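Local atomic coordinates of gluconate kinase (Lactobacillus acidophilus, PDB entry 3LL3), a protein that probably phosphorylates a sugar substrate with ATP as a carbohydrate kinase of the FGGY family, and binds D-xylulose and ATP. Residues A[162-175]-A[231-243]. Sequence-based numbering, arbitrary orientation.
Sequences IFRLTGKLVTDTTM and TKIILGASDGYLS. With XUL (D-xylulose), chain E.
Over one face of the Tyr241 ring lies the methyl of Thr174, CG2 standing 4.2 Å from the ring centroid and displaced toward the rim near CG and CD2, a CH-pi contact between two helix starts. A second flat group, the Asp172 carboxylate, divides its work between its two oxygens: the syn lone pair of OD1 takes the Thr174 hydroxyl, OG1 to OD1 2.5 Å, while the backbone N atoms of Thr174 and Met175 both cap helix 173-176 on the same oxygen, each by a weak bond. OD2 is salt-bridged to Lys158, which also reaches the carbonyl of Leu235; its positive charge probably eases the close approach of Asp172 OD2 to Gly236 O, two acceptors 3.3 Å apart.

Thr174 OG1 lies between its backbone N and carbonyl carbon (chi1 78°), a position from which it gives its proton to Asp172 and accepts from Ser238 N at 2.8 Å. Ser238 in turn caps helix 239-245 through OG, and a water links that OG to Thr174 O.

Farther back, Leu235 reaches across from strand 232-238 of the six-stranded mixed sheet of the N-terminal domain, CD2 meeting Val170 CG1 at 3.7 Å while its CD1 touches Ile162 CD1, the two side chains crossing at about a right angle; Ile233 packs on Leu165 and Thr166.

A continuous run of polar contacts therefore leads from Lys158 through Asp172 and Thr174 to Ser238, and probably helps to fix the start of the helix whose Asp239 accepts a hydrogen bond from xylulose O5.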
loop_
_atom_site.group_PDB
_atom_site.type_symbol
_atom_site.label_atom_id
_atom_site.label_comp_id
_atom_site.label_asym_id
_atom_site.label_seq_id
_atom_site.Cartn_x
_atom_site.Cartn_y
_atom_site.Cartn_z
ATOM N N ILE A 162 -16.265 -2.348 44.029
ATOM C CA ILE A 162 -16.211 -3.131 45.247
ATOM C C ILE A 162 -16.253 -2.227 46.489
ATOM O O ILE A 162 -16.781 -2.610 47.529
ATOM C CB ILE A 162 -14.997 -4.053 45.243
ATOM C CG1 ILE A 162 -15.210 -5.120 44.154
ATOM C CG2 ILE A 162 -14.794 -4.701 46.617
ATOM C CD1 ILE A 162 -14.027 -5.999 43.895
ATOM N N PHE A 163 -15.718 -1.021 46.360
ATOM C CA PHE A 163 -15.697 -0.101 47.487
ATOM C C PHE A 163 -17.118 0.344 47.792
ATOM O O PHE A 163 -17.532 0.387 48.952
ATOM C CB PHE A 163 -14.817 1.106 47.185
ATOM C CG PHE A 163 -14.855 2.164 48.250
ATOM C CD1 PHE A 163 -14.454 1.874 49.544
ATOM C CD2 PHE A 163 -15.287 3.449 47.956
ATOM C CE1 PHE A 163 -14.481 2.852 50.538
ATOM C CE2 PHE A 163 -15.313 4.443 48.950
ATOM C CZ PHE A 163 -14.912 4.138 50.236
ATOM N N ARG A 164 -17.873 0.656 46.744
ATOM C CA ARG A 164 -19.242 1.083 46.939
ATOM C C ARG A 164 -20.017 -0.026 47.639
ATOM O O ARG A 164 -20.824 0.250 48.522
ATOM C CB ARG A 164 -19.900 1.464 45.614
ATOM C CG ARG A 164 -19.380 2.767 45.006
ATOM C CD ARG A 164 -19.919 4.006 45.732
ATOM N NE ARG A 164 -21.377 4.048 45.738
ATOM C CZ ARG A 164 -22.128 4.518 44.745
ATOM N NH1 ARG A 164 -21.566 5.006 43.651
ATOM N NH2 ARG A 164 -23.453 4.486 44.842
ATOM N N LEU A 165 -19.749 -1.280 47.273
ATOM C CA LEU A 165 -20.501 -2.408 47.837
ATOM C C LEU A 165 -20.142 -2.800 49.281
ATOM O O LEU A 165 -21.016 -3.237 50.039
ATOM C CB LEU A 165 -20.410 -3.642 46.923
ATOM C CG LEU A 165 -21.123 -3.524 45.580
ATOM C CD1 LEU A 165 -20.759 -4.719 44.680
ATOM C CD2 LEU A 165 -22.629 -3.438 45.765
ATOM N N THR A 166 -18.867 -2.665 49.653
ATOM C CA THR A 166 -18.382 -3.216 50.915
ATOM C C THR A 166 -17.684 -2.201 51.803
ATOM O O THR A 166 -17.343 -2.520 52.937
ATOM C CB THR A 166 -17.341 -4.326 50.685
ATOM O OG1 THR A 166 -16.153 -3.752 50.112
ATOM C CG2 THR A 166 -17.895 -5.429 49.777
ATOM N N GLY A 167 -17.417 -1.008 51.280
ATOM C CA GLY A 167 -16.651 -0.026 52.025
ATOM C C GLY A 167 -15.174 -0.389 52.141
ATOM O O GLY A 167 -14.430 0.248 52.881
ATOM N N LYS A 168 -14.740 -1.409 51.403
ATOM C CA LYS A 168 -13.328 -1.790 51.395
ATOM C C LYS A 168 -12.632 -1.402 50.078
ATOM O O LYS A 168 -13.247 -1.410 49.012
ATOM C CB LYS A 168 -13.171 -3.279 51.701
ATOM C CG LYS A 168 -13.584 -3.651 53.131
ATOM C CD LYS A 168 -13.352 -5.123 53.453
ATOM C CE LYS A 168 -13.422 -5.369 54.963
ATOM N NZ LYS A 168 -14.803 -5.203 55.512
ATOM N N LEU A 169 -11.363 -1.026 50.175
ATOM C CA LEU A 169 -10.553 -0.673 49.021
ATOM C C LEU A 169 -9.469 -1.716 48.834
ATOM O O LEU A 169 -8.429 -1.656 49.489
ATOM C CB LEU A 169 -9.895 0.694 49.207
ATOM C CG LEU A 169 -10.637 1.911 48.664
ATOM C CD1 LEU A 169 -9.779 3.178 48.804
ATOM C CD2 LEU A 169 -11.008 1.695 47.217
ATOM N N VAL A 170 -9.706 -2.655 47.917
ATOM C CA VAL A 170 -8.767 -3.730 47.663
ATOM C C VAL A 170 -8.645 -3.973 46.160
ATOM O O VAL A 170 -9.644 -3.927 45.439
ATOM C CB VAL A 170 -9.243 -5.025 48.319
ATOM C CG1 VAL A 170 -8.240 -6.138 48.078
ATOM C CG2 VAL A 170 -9.469 -4.809 49.827
ATOM N N THR A 171 -7.425 -4.198 45.695
ATOM C CA THR A 171 -7.206 -4.613 44.303
ATOM C C THR A 171 -6.550 -5.999 44.272
ATOM O O THR A 171 -5.932 -6.418 45.258
ATOM C CB THR A 171 -6.362 -3.575 43.522
ATOM O OG1 THR A 171 -6.403 -3.876 42.121
ATOM C CG2 THR A 171 -4.908 -3.557 44.002
ATOM N N ASP A 172 -6.690 -6.734 43.172
ATOM C CA ASP A 172 -6.015 -8.019 43.094
ATOM C C ASP A 172 -4.699 -7.818 42.361
ATOM O O ASP A 172 -4.510 -6.818 41.675
ATOM C CB ASP A 172 -6.856 -9.066 42.352
ATOM C CG ASP A 172 -6.969 -8.759 40.865
ATOM O OD1 ASP A 172 -6.301 -9.434 40.048
ATOM O OD2 ASP A 172 -7.725 -7.826 40.517
ATOM N N THR A 173 -3.800 -8.774 42.515
ATOM C CA THR A 173 -2.501 -8.738 41.871
ATOM C C THR A 173 -2.585 -8.462 40.352
ATOM O O THR A 173 -1.802 -7.690 39.841
ATOM C CB THR A 173 -1.761 -10.066 42.082
ATOM O OG1 THR A 173 -1.685 -10.364 43.487
ATOM C CG2 THR A 173 -0.378 -9.999 41.496
ATOM N N THR A 174 -3.515 -9.103 39.632
ATOM C CA THR A 174 -3.532 -8.962 38.162
ATOM C C THR A 174 -3.947 -7.554 37.759
ATOM O O THR A 174 -3.586 -7.065 36.686
ATOM C CB THR A 174 -4.495 -9.968 37.456
ATOM O OG1 THR A 174 -5.841 -9.503 37.589
ATOM C CG2 THR A 174 -4.375 -11.359 38.043
HETATM N N MSE A 175 -4.712 -6.897 38.622
HETATM C CA MSE A 175 -5.155 -5.538 38.337
HETATM C C MSE A 175 -4.063 -4.520 38.723
HETATM O O MSE A 175 -3.868 -3.526 38.035
HETATM C CB MSE A 175 -6.472 -5.240 39.054
HETATM C CG MSE A 175 -7.109 -3.940 38.634
HETATM SE SE MSE A 175 -7.678 -3.860 36.762
HETATM C CE MSE A 175 -9.015 -5.305 36.799
ATOM N N THR A 231 -24.304 -13.785 50.724
ATOM C CA THR A 231 -23.672 -13.577 49.423
ATOM C C THR A 231 -22.271 -12.957 49.554
ATOM O O THR A 231 -22.116 -11.892 50.142
ATOM C CB THR A 231 -24.494 -12.605 48.570
ATOM O OG1 THR A 231 -25.825 -13.095 48.428
ATOM C CG2 THR A 231 -23.855 -12.407 47.184
ATOM N N LYS A 232 -21.268 -13.609 48.967
ATOM C CA LYS A 232 -19.891 -13.130 49.005
ATOM C C LYS A 232 -19.460 -12.361 47.761
ATOM O O LYS A 232 -19.897 -12.658 46.647
ATOM C CB LYS A 232 -18.921 -14.297 49.225
ATOM C CG LYS A 232 -18.864 -14.770 50.657
ATOM C CD LYS A 232 -19.476 -16.126 50.798
ATOM C CE LYS A 232 -18.405 -17.211 50.737
ATOM N NZ LYS A 232 -18.084 -17.714 52.113
ATOM N N ILE A 233 -18.599 -11.366 47.961
ATOM C CA ILE A 233 -17.904 -10.740 46.863
ATOM C C ILE A 233 -16.561 -11.440 46.714
ATOM O O ILE A 233 -15.808 -11.560 47.684
ATOM C CB ILE A 233 -17.638 -9.247 47.113
ATOM C CG1 ILE A 233 -18.956 -8.493 47.256
ATOM C CG2 ILE A 233 -16.830 -8.656 45.954
ATOM C CD1 ILE A 233 -19.738 -8.433 45.965
ATOM N N ILE A 234 -16.273 -11.917 45.506
ATOM C CA ILE A 234 -14.962 -12.466 45.189
ATOM C C ILE A 234 -14.179 -11.363 44.496
ATOM O O ILE A 234 -14.661 -10.750 43.525
ATOM C CB ILE A 234 -15.081 -13.705 44.277
ATOM C CG1 ILE A 234 -16.177 -14.646 44.804
ATOM C CG2 ILE A 234 -13.738 -14.425 44.181
ATOM C CD1 ILE A 234 -16.034 -15.004 46.286
ATOM N N LEU A 235 -12.988 -11.083 45.009
ATOM C CA LEU A 235 -12.223 -9.956 44.522
ATOM C C LEU A 235 -12.115 -9.940 42.984
ATOM O O LEU A 235 -12.306 -8.906 42.348
ATOM C CB LEU A 235 -10.845 -9.934 45.167
ATOM C CG LEU A 235 -10.008 -8.716 44.804
ATOM C CD1 LEU A 235 -10.778 -7.396 45.070
ATOM C CD2 LEU A 235 -8.648 -8.748 45.522
ATOM N N GLY A 236 -11.826 -11.084 42.383
ATOM C CA GLY A 236 -11.756 -11.144 40.927
ATOM C C GLY A 236 -10.427 -10.707 40.342
ATOM O O GLY A 236 -9.437 -10.630 41.059
ATOM N N ALA A 237 -10.406 -10.421 39.035
ATOM C CA ALA A 237 -9.165 -10.179 38.316
ATOM C C ALA A 237 -9.398 -9.405 37.024
ATOM O O ALA A 237 -10.510 -8.975 36.734
ATOM C CB ALA A 237 -8.460 -11.488 38.015
ATOM N N SER A 238 -8.330 -9.226 36.261
ATOM C CA SER A 238 -8.379 -8.444 35.028
ATOM C C SER A 238 -8.994 -9.252 33.870
ATOM O O SER A 238 -8.936 -10.486 33.863
ATOM C CB SER A 238 -6.964 -8.035 34.651
ATOM O OG SER A 238 -6.193 -9.172 34.296
ATOM N N ASP A 239 -9.544 -8.555 32.876
ATOM C CA ASP A 239 -10.125 -9.226 31.716
ATOM C C ASP A 239 -9.053 -10.004 30.943
ATOM O O ASP A 239 -9.302 -11.098 30.442
ATOM C CB ASP A 239 -10.824 -8.206 30.812
ATOM C CG ASP A 239 -9.918 -7.042 30.408
ATOM O OD1 ASP A 239 -8.723 -7.036 30.774
ATOM O OD2 ASP A 239 -10.398 -6.112 29.720
ATOM N N GLY A 240 -7.849 -9.447 30.875
ATOM C CA GLY A 240 -6.733 -10.102 30.208
ATOM C C GLY A 240 -6.361 -11.449 30.804
ATOM O O GLY A 240 -6.203 -12.438 30.083
ATOM N N TYR A 241 -6.215 -11.489 32.123
ATOM C CA TYR A 241 -5.877 -12.720 32.818
ATOM C C TYR A 241 -7.019 -13.717 32.757
ATOM O O TYR A 241 -6.814 -14.883 32.435
ATOM C CB TYR A 241 -5.565 -12.426 34.280
ATOM C CG TYR A 241 -5.353 -13.679 35.094
ATOM C CD1 TYR A 241 -4.197 -14.442 34.951
ATOM C CD2 TYR A 241 -6.318 -14.112 35.983
ATOM C CE1 TYR A 241 -4.007 -15.596 35.704
ATOM C CE2 TYR A 241 -6.139 -15.260 36.731
ATOM C CZ TYR A 241 -4.983 -15.994 36.590
ATOM O OH TYR A 241 -4.837 -17.133 37.345
ATOM N N LEU A 242 -8.220 -13.261 33.116
ATOM C CA LEU A 242 -9.380 -14.127 33.149
ATOM C C LEU A 242 -9.734 -14.692 31.761
ATOM O O LEU A 242 -10.097 -15.863 31.649
ATOM C CB LEU A 242 -10.567 -13.405 33.777
ATOM C CG LEU A 242 -10.377 -13.153 35.281
ATOM C CD1 LEU A 242 -11.589 -12.465 35.895
ATOM C CD2 LEU A 242 -10.085 -14.448 36.000
ATOM N N SER A 243 -9.643 -13.859 30.726
ATOM C CA SER A 243 -9.887 -14.301 29.364
ATOM C C SER A 243 -8.907 -15.396 28.951
ATOM O O SER A 243 -9.236 -16.223 28.124
ATOM C CB SER A 243 -9.773 -13.135 28.379
ATOM O OG SER A 243 -10.913 -12.315 28.489
HETATM C C1 XUL E . -4.898 -5.889 28.350
HETATM C C2 XUL E . -4.574 -4.449 27.915
HETATM C C3 XUL E . -5.705 -3.508 27.415
HETATM C C4 XUL E . -7.144 -3.979 27.702
HETATM C C5 XUL E . -7.545 -3.886 29.187
HETATM O O1 XUL E . -4.288 -6.803 27.470
HETATM O O2 XUL E . -3.425 -4.077 27.921
HETATM O O3 XUL E . -5.607 -3.365 26.020
HETATM O O4 XUL E . -8.011 -3.166 26.946
HETATM O O5 XUL E . -8.942 -3.798 29.334
HETATM O O HOH W 1 -3.385 -8.887 34.359
#